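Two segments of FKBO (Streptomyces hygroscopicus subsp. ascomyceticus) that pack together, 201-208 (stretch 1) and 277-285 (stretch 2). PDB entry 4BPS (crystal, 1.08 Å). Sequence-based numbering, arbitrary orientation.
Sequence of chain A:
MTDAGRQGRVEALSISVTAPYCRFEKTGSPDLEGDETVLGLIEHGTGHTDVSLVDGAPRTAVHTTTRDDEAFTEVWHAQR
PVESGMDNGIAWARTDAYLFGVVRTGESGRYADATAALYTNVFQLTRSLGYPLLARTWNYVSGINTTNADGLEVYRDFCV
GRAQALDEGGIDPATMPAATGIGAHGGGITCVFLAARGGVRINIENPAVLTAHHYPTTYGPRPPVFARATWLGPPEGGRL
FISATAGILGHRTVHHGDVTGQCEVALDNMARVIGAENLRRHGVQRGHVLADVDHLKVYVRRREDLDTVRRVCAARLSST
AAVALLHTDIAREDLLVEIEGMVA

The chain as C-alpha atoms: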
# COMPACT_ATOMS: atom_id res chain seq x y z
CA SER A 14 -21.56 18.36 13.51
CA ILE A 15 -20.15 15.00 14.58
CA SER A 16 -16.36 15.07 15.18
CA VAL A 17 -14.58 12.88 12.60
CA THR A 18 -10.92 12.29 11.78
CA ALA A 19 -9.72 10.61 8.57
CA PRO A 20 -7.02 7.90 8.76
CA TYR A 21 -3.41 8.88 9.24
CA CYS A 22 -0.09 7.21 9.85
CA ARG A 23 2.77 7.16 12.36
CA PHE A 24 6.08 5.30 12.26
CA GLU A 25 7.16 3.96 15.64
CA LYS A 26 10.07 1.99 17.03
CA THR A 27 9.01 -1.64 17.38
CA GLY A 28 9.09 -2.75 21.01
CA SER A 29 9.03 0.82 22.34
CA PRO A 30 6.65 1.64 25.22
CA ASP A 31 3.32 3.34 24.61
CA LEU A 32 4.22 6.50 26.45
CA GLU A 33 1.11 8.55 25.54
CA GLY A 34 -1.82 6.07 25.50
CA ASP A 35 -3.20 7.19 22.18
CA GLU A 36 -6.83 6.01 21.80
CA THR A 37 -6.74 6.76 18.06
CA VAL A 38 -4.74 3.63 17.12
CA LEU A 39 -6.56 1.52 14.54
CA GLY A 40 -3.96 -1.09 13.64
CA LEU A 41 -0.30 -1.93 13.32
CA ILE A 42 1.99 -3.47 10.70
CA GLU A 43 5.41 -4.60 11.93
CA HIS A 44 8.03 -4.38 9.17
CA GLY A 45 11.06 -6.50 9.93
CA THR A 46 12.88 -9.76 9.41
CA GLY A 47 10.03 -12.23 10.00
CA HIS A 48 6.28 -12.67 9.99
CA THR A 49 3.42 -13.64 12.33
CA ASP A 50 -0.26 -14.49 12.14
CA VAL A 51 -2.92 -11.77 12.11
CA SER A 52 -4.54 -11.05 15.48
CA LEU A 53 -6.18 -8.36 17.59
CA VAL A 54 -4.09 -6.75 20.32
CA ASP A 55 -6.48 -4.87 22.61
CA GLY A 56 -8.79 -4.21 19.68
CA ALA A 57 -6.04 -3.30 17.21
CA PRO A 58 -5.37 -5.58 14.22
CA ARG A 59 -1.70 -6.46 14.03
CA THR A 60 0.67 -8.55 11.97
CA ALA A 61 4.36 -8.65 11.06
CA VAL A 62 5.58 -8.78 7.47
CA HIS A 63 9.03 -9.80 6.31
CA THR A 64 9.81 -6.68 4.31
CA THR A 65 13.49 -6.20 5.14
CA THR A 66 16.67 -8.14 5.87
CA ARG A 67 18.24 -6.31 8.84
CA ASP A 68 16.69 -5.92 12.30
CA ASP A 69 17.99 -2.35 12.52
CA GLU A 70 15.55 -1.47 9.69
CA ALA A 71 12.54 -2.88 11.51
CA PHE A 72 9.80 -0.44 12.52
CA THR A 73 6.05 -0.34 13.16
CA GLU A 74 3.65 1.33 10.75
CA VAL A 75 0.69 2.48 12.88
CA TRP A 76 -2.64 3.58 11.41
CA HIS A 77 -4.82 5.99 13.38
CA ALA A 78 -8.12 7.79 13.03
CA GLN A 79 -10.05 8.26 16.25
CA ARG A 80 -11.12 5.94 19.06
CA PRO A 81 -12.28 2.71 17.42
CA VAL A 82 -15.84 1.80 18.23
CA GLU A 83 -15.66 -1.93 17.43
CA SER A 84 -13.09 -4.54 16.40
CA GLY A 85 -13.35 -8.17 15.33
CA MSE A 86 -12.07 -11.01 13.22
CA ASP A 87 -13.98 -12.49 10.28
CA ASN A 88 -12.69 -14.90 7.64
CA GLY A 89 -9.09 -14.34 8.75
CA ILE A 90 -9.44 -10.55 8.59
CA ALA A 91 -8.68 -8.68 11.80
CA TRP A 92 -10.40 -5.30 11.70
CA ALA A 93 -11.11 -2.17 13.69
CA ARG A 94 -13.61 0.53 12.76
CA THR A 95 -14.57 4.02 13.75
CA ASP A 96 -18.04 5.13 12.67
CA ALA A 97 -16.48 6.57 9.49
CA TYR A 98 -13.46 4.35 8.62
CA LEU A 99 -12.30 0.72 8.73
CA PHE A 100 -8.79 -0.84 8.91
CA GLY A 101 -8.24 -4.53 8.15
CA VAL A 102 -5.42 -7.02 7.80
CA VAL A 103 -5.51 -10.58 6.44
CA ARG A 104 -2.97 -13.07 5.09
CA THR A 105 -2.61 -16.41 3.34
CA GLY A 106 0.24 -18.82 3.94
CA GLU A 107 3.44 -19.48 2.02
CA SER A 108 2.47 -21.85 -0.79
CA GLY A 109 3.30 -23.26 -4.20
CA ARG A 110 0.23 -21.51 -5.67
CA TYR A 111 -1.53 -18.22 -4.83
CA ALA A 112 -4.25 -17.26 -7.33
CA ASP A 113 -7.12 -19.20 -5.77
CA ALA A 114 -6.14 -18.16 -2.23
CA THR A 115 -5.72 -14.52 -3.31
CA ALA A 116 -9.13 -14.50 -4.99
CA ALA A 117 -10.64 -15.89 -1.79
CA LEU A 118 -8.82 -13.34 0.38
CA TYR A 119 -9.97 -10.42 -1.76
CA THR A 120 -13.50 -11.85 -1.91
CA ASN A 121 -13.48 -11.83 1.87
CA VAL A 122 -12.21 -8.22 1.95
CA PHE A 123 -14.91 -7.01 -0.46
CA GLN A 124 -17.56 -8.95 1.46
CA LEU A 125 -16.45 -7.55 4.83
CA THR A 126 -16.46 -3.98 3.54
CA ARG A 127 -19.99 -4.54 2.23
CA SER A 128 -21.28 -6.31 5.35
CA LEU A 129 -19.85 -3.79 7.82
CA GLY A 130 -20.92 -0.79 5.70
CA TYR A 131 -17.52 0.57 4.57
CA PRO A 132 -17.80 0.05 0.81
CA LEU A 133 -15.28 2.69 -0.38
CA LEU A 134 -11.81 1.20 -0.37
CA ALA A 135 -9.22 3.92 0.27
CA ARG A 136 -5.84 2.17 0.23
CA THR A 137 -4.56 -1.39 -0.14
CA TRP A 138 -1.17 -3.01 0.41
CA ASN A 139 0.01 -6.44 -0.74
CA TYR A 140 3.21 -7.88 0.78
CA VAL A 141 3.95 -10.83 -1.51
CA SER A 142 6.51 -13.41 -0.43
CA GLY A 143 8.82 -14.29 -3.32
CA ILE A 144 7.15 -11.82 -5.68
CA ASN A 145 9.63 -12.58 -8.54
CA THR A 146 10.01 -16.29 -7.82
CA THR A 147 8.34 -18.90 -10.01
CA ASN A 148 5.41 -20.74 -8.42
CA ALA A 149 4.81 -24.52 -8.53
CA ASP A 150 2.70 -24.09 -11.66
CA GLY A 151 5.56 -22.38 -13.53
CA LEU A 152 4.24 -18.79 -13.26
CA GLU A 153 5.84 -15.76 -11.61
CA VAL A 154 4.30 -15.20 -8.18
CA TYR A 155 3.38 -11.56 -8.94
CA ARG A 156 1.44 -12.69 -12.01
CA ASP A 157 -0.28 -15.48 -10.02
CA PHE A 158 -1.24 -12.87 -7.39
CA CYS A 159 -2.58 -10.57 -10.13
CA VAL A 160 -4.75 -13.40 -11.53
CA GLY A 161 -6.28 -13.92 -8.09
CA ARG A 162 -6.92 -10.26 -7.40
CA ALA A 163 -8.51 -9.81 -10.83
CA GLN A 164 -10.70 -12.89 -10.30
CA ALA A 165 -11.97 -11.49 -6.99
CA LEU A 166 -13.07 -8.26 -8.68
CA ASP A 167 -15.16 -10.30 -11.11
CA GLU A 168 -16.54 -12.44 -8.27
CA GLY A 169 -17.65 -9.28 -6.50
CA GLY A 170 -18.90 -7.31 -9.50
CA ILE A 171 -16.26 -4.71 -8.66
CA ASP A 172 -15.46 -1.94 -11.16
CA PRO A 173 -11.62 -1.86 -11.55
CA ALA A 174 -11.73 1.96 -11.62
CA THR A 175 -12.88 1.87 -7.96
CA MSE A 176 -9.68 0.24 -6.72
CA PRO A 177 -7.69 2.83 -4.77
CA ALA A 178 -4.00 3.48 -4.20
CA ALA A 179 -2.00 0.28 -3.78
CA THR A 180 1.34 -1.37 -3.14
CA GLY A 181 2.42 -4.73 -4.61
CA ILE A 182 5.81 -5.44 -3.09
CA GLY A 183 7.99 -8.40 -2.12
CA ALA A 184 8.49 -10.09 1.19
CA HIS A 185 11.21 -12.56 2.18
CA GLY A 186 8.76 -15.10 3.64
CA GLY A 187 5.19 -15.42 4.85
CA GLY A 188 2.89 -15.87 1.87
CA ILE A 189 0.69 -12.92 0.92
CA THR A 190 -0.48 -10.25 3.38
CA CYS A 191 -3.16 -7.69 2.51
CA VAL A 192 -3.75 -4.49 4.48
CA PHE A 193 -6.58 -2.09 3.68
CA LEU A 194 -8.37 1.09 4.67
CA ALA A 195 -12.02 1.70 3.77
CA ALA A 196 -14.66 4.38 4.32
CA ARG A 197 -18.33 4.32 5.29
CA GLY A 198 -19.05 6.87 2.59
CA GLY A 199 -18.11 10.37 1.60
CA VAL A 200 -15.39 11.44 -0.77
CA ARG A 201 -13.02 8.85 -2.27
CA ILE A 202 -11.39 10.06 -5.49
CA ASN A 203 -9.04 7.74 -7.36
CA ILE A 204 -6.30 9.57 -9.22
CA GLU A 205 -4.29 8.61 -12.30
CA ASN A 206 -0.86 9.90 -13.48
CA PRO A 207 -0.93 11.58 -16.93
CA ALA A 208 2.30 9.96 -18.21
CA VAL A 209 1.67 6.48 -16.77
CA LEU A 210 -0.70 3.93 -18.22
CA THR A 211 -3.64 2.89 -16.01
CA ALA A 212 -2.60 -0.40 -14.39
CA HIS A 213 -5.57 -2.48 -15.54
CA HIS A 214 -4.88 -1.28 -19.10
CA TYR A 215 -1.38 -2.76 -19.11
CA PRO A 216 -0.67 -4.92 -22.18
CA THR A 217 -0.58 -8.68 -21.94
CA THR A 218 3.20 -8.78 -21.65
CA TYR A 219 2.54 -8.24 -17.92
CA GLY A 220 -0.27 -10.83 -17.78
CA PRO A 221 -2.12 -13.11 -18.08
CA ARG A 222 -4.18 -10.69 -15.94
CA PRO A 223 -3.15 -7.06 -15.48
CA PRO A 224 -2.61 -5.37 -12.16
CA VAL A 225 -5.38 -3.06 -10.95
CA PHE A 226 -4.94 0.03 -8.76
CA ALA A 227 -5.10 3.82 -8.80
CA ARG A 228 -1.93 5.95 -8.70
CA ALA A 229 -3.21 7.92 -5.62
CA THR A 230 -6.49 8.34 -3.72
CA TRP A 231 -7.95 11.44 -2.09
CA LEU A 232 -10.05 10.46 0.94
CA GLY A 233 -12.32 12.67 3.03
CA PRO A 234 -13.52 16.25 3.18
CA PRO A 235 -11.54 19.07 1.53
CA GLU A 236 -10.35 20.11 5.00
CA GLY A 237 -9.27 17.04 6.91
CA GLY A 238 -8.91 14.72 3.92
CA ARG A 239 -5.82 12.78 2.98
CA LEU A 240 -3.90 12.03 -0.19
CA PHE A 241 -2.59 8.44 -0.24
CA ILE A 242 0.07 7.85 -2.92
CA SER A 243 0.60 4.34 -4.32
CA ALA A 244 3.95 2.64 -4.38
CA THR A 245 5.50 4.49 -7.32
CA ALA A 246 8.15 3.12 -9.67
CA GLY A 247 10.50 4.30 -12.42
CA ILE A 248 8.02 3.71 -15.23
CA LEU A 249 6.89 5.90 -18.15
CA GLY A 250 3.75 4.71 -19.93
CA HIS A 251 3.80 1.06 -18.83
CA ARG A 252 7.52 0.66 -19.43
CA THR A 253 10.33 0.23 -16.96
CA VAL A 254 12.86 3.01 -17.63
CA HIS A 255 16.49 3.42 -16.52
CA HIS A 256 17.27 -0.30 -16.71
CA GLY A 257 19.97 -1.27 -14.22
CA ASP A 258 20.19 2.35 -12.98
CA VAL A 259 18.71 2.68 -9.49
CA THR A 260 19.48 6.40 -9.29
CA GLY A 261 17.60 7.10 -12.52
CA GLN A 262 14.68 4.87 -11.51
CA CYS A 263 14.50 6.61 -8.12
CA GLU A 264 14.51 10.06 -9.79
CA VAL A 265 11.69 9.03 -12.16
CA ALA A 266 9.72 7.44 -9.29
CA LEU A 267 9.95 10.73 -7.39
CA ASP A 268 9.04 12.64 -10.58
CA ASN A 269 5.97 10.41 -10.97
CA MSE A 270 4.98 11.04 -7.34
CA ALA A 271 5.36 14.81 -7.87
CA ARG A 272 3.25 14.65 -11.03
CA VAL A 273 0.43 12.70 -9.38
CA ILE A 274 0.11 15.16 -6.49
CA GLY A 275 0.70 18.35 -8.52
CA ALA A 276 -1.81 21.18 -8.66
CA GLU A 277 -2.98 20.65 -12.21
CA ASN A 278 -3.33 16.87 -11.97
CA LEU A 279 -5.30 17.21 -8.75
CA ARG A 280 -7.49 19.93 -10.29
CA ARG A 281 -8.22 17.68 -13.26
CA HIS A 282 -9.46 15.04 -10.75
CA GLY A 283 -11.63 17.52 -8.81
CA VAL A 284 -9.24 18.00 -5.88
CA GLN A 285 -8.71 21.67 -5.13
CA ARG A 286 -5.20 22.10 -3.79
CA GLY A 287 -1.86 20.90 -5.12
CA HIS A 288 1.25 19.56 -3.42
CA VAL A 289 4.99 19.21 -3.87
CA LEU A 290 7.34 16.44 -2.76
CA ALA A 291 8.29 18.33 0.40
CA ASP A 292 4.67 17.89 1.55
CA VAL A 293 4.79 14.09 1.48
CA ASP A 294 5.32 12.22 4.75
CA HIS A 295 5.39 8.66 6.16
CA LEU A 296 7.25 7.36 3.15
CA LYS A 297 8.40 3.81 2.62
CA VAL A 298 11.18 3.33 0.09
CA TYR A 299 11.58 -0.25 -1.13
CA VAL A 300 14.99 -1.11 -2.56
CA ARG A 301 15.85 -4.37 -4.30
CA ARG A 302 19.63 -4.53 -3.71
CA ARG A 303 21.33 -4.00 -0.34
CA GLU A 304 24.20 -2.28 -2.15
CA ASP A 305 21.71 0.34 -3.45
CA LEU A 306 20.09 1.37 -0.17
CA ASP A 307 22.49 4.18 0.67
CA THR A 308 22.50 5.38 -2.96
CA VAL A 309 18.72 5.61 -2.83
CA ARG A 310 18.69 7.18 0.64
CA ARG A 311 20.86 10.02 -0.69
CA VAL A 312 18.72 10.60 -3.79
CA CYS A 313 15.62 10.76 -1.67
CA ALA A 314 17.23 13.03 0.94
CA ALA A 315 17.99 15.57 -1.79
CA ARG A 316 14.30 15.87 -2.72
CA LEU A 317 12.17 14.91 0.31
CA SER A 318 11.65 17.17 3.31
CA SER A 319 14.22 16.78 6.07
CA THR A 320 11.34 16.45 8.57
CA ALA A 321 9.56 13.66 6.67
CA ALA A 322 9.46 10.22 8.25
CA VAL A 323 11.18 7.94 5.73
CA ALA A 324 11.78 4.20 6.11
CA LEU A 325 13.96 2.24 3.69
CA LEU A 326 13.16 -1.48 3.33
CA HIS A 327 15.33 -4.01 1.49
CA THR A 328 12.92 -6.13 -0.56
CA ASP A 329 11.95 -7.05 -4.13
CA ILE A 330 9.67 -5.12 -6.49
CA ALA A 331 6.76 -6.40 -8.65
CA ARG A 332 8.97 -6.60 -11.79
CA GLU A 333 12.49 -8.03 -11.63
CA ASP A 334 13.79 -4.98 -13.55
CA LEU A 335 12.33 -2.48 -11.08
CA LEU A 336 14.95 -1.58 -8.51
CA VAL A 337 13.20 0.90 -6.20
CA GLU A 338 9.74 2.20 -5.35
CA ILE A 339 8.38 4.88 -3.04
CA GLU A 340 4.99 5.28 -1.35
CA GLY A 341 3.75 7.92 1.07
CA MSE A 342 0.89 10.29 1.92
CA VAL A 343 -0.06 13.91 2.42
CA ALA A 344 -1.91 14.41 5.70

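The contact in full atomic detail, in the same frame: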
# COMPACT_ATOMS: atom_id res chain seq x y z
N ARG A 201 -14.13 9.75 -2.00
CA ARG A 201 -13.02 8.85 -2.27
C ARG A 201 -12.76 9.00 -3.76
O ARG A 201 -13.54 8.52 -4.59
CB ARG A 201 -13.38 7.40 -1.89
CG ARG A 201 -12.21 6.40 -2.00
CD ARG A 201 -11.91 5.90 -3.46
NE ARG A 201 -13.10 5.56 -4.28
CZ ARG A 201 -13.73 4.39 -4.23
NH1 ARG A 201 -13.23 3.41 -3.45
NH2 ARG A 201 -14.77 4.09 -5.03
N ILE A 202 -11.70 9.72 -4.10
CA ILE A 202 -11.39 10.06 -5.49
C ILE A 202 -10.11 9.35 -5.90
O ILE A 202 -9.05 9.60 -5.35
CB ILE A 202 -11.24 11.58 -5.68
CG1 ILE A 202 -12.53 12.32 -5.32
CG2 ILE A 202 -10.83 11.89 -7.13
CD1 ILE A 202 -12.35 13.83 -5.16
N ASN A 203 -10.22 8.44 -6.86
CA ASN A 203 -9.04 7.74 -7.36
C ASN A 203 -8.40 8.58 -8.45
O ASN A 203 -9.08 9.16 -9.31
CB ASN A 203 -9.42 6.35 -7.84
CG ASN A 203 -9.81 5.45 -6.68
OD1 ASN A 203 -9.27 5.58 -5.59
ND2 ASN A 203 -10.75 4.55 -6.92
N ILE A 204 -7.07 8.65 -8.41
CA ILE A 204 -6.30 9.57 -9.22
C ILE A 204 -5.31 8.80 -10.07
O ILE A 204 -4.58 7.92 -9.58
CB ILE A 204 -5.56 10.58 -8.29
CG1 ILE A 204 -6.60 11.37 -7.47
CG2 ILE A 204 -4.68 11.51 -9.10
CD1 ILE A 204 -6.05 11.95 -6.16
N GLU A 205 -5.27 9.16 -11.36
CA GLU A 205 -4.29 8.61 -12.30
C GLU A 205 -3.13 9.59 -12.51
O GLU A 205 -3.19 10.75 -12.09
CB GLU A 205 -4.95 8.25 -13.63
CG GLU A 205 -5.97 7.13 -13.50
CD GLU A 205 -5.35 5.84 -12.98
OE1 GLU A 205 -4.51 5.22 -13.69
OE2 GLU A 205 -5.68 5.44 -11.84
N ASN A 206 -2.08 9.12 -13.18
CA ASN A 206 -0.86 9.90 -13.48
C ASN A 206 -0.84 10.10 -14.98
O ASN A 206 -0.81 9.13 -15.71
CB ASN A 206 0.37 9.06 -13.07
CG ASN A 206 1.75 9.67 -13.46
OD1 ASN A 206 1.90 10.42 -14.43
ND2 ASN A 206 2.77 9.31 -12.68
N PRO A 207 -0.81 11.35 -15.48
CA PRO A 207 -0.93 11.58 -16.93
C PRO A 207 0.11 11.00 -17.90
O PRO A 207 -0.09 10.98 -19.13
CB PRO A 207 -0.83 13.12 -17.03
CG PRO A 207 -1.11 13.65 -15.78
CD PRO A 207 -0.83 12.61 -14.72
N ALA A 208 1.24 10.58 -17.37
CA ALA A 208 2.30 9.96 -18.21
C ALA A 208 2.52 8.49 -17.86
O ALA A 208 3.55 7.91 -18.24
CB ALA A 208 3.60 10.74 -18.06
N GLU A 277 -2.13 20.79 -11.06
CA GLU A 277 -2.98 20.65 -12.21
C GLU A 277 -3.54 19.24 -12.32
O GLU A 277 -4.68 19.08 -12.75
CB GLU A 277 -2.23 21.08 -13.49
CG GLU A 277 -3.02 20.97 -14.78
CD GLU A 277 -4.26 21.82 -14.85
OE1 GLU A 277 -4.43 22.75 -14.03
OE2 GLU A 277 -5.07 21.58 -15.77
N ASN A 278 -2.78 18.22 -11.93
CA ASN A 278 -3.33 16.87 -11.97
C ASN A 278 -4.46 16.75 -10.96
O ASN A 278 -5.51 16.15 -11.25
CB ASN A 278 -2.26 15.80 -11.69
CG ASN A 278 -2.76 14.41 -12.02
OD1 ASN A 278 -3.25 14.18 -13.12
ND2 ASN A 278 -2.69 13.50 -11.06
N LEU A 279 -4.26 17.29 -9.77
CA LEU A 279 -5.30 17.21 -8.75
C LEU A 279 -6.55 17.98 -9.20
O LEU A 279 -7.67 17.46 -9.09
CB LEU A 279 -4.77 17.65 -7.39
CG LEU A 279 -3.73 16.68 -6.78
CD1 LEU A 279 -3.38 17.13 -5.39
CD2 LEU A 279 -4.18 15.23 -6.76
N ARG A 280 -6.36 19.16 -9.79
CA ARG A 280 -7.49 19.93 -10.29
C ARG A 280 -8.28 19.14 -11.31
O ARG A 280 -9.51 19.16 -11.29
CB ARG A 280 -7.01 21.26 -10.93
CG ARG A 280 -8.16 22.20 -11.36
CD ARG A 280 -7.70 23.42 -12.22
NE ARG A 280 -7.27 23.03 -13.57
CZ ARG A 280 -8.10 22.85 -14.60
NH1 ARG A 280 -9.42 23.04 -14.44
NH2 ARG A 280 -7.63 22.47 -15.78
N ARG A 281 -7.58 18.45 -12.21
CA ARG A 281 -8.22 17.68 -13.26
C ARG A 281 -9.01 16.50 -12.68
O ARG A 281 -9.90 15.97 -13.35
CB ARG A 281 -7.19 17.23 -14.32
CG ARG A 281 -6.79 18.36 -15.34
CD ARG A 281 -5.55 18.03 -16.23
NE ARG A 281 -5.31 19.03 -17.29
CZ ARG A 281 -5.81 18.98 -18.53
NH1 ARG A 281 -6.61 17.96 -18.88
NH2 ARG A 281 -5.54 19.96 -19.45
N HIS A 282 -8.71 16.10 -11.44
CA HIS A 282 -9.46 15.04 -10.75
C HIS A 282 -10.46 15.60 -9.73
O HIS A 282 -11.06 14.83 -8.97
CB HIS A 282 -8.50 14.07 -10.05
CG HIS A 282 -7.76 13.19 -11.00
ND1 HIS A 282 -6.63 13.60 -11.68
CD2 HIS A 282 -7.99 11.91 -11.40
CE1 HIS A 282 -6.19 12.62 -12.45
NE2 HIS A 282 -7.00 11.58 -12.29
N GLY A 283 -10.64 16.92 -9.69
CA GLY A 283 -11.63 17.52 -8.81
C GLY A 283 -11.15 17.80 -7.40
O GLY A 283 -11.97 18.06 -6.52
N VAL A 284 -9.85 17.76 -7.18
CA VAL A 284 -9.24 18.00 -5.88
C VAL A 284 -8.60 19.40 -5.93
O VAL A 284 -7.88 19.72 -6.87
CB VAL A 284 -8.18 16.91 -5.59
CG1 VAL A 284 -7.41 17.19 -4.28
CG2 VAL A 284 -8.86 15.52 -5.54
N GLN A 285 -8.89 20.24 -4.94
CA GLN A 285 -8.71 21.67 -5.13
C GLN A 285 -7.34 22.27 -4.86
O GLN A 285 -7.08 23.42 -5.25
CB GLN A 285 -9.74 22.42 -4.30
CG GLN A 285 -11.16 22.08 -4.68
CD GLN A 285 -11.40 22.21 -6.17
OE1 GLN A 285 -11.32 23.30 -6.73
NE2 GLN A 285 -11.67 21.09 -6.82

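This is a small, mixed contact, with aliphatic side chains packed around a histidine ring and an asparagine, in which the end of a helix and the turn after it rest on a β-strand and its trailing loop, pinned by a side-chain-to-backbone hydrogen bond. The CA atoms nearest each other across the stretches are those of Ile204 and His282, 6.5 Å apart, and His282 is the residue most covered by the other stretch. Its ring is held from within its own segment, where ND1 donates to Asn278 O at 2.8 Å. Thus oriented, the ring offers a flat face to Ile204, whose CG2 sits 3.8 Å from the ring centroid and almost on the ring normal, a CH-π contact well suited to a branched aliphatic side chain. The ring's NE2 also approaches Glu205 N, at 3.1 Å.

Asn278 supplies a directional bond: its ND2 donates to Glu205 O at 3.0 Å, satisfying a carbonyl in the loop just beyond the strand. A carboxamide suits this place because its NH2 can donate to a carbonyl. The Asn278 OD1 atom packs 3.3 Å from Pro207 CD.

Aliphatic pairs complete the packing. Ile204 CD1 meets Leu279 CD2 at 3.8 Å, and Ile202 CD1 meets Val284 CG2 at 3.9 Å. Between these valine and histidine residues, Gly283 adopts a positive phi of 86°, where a CB would jam against the preceding carbonyl oxygen.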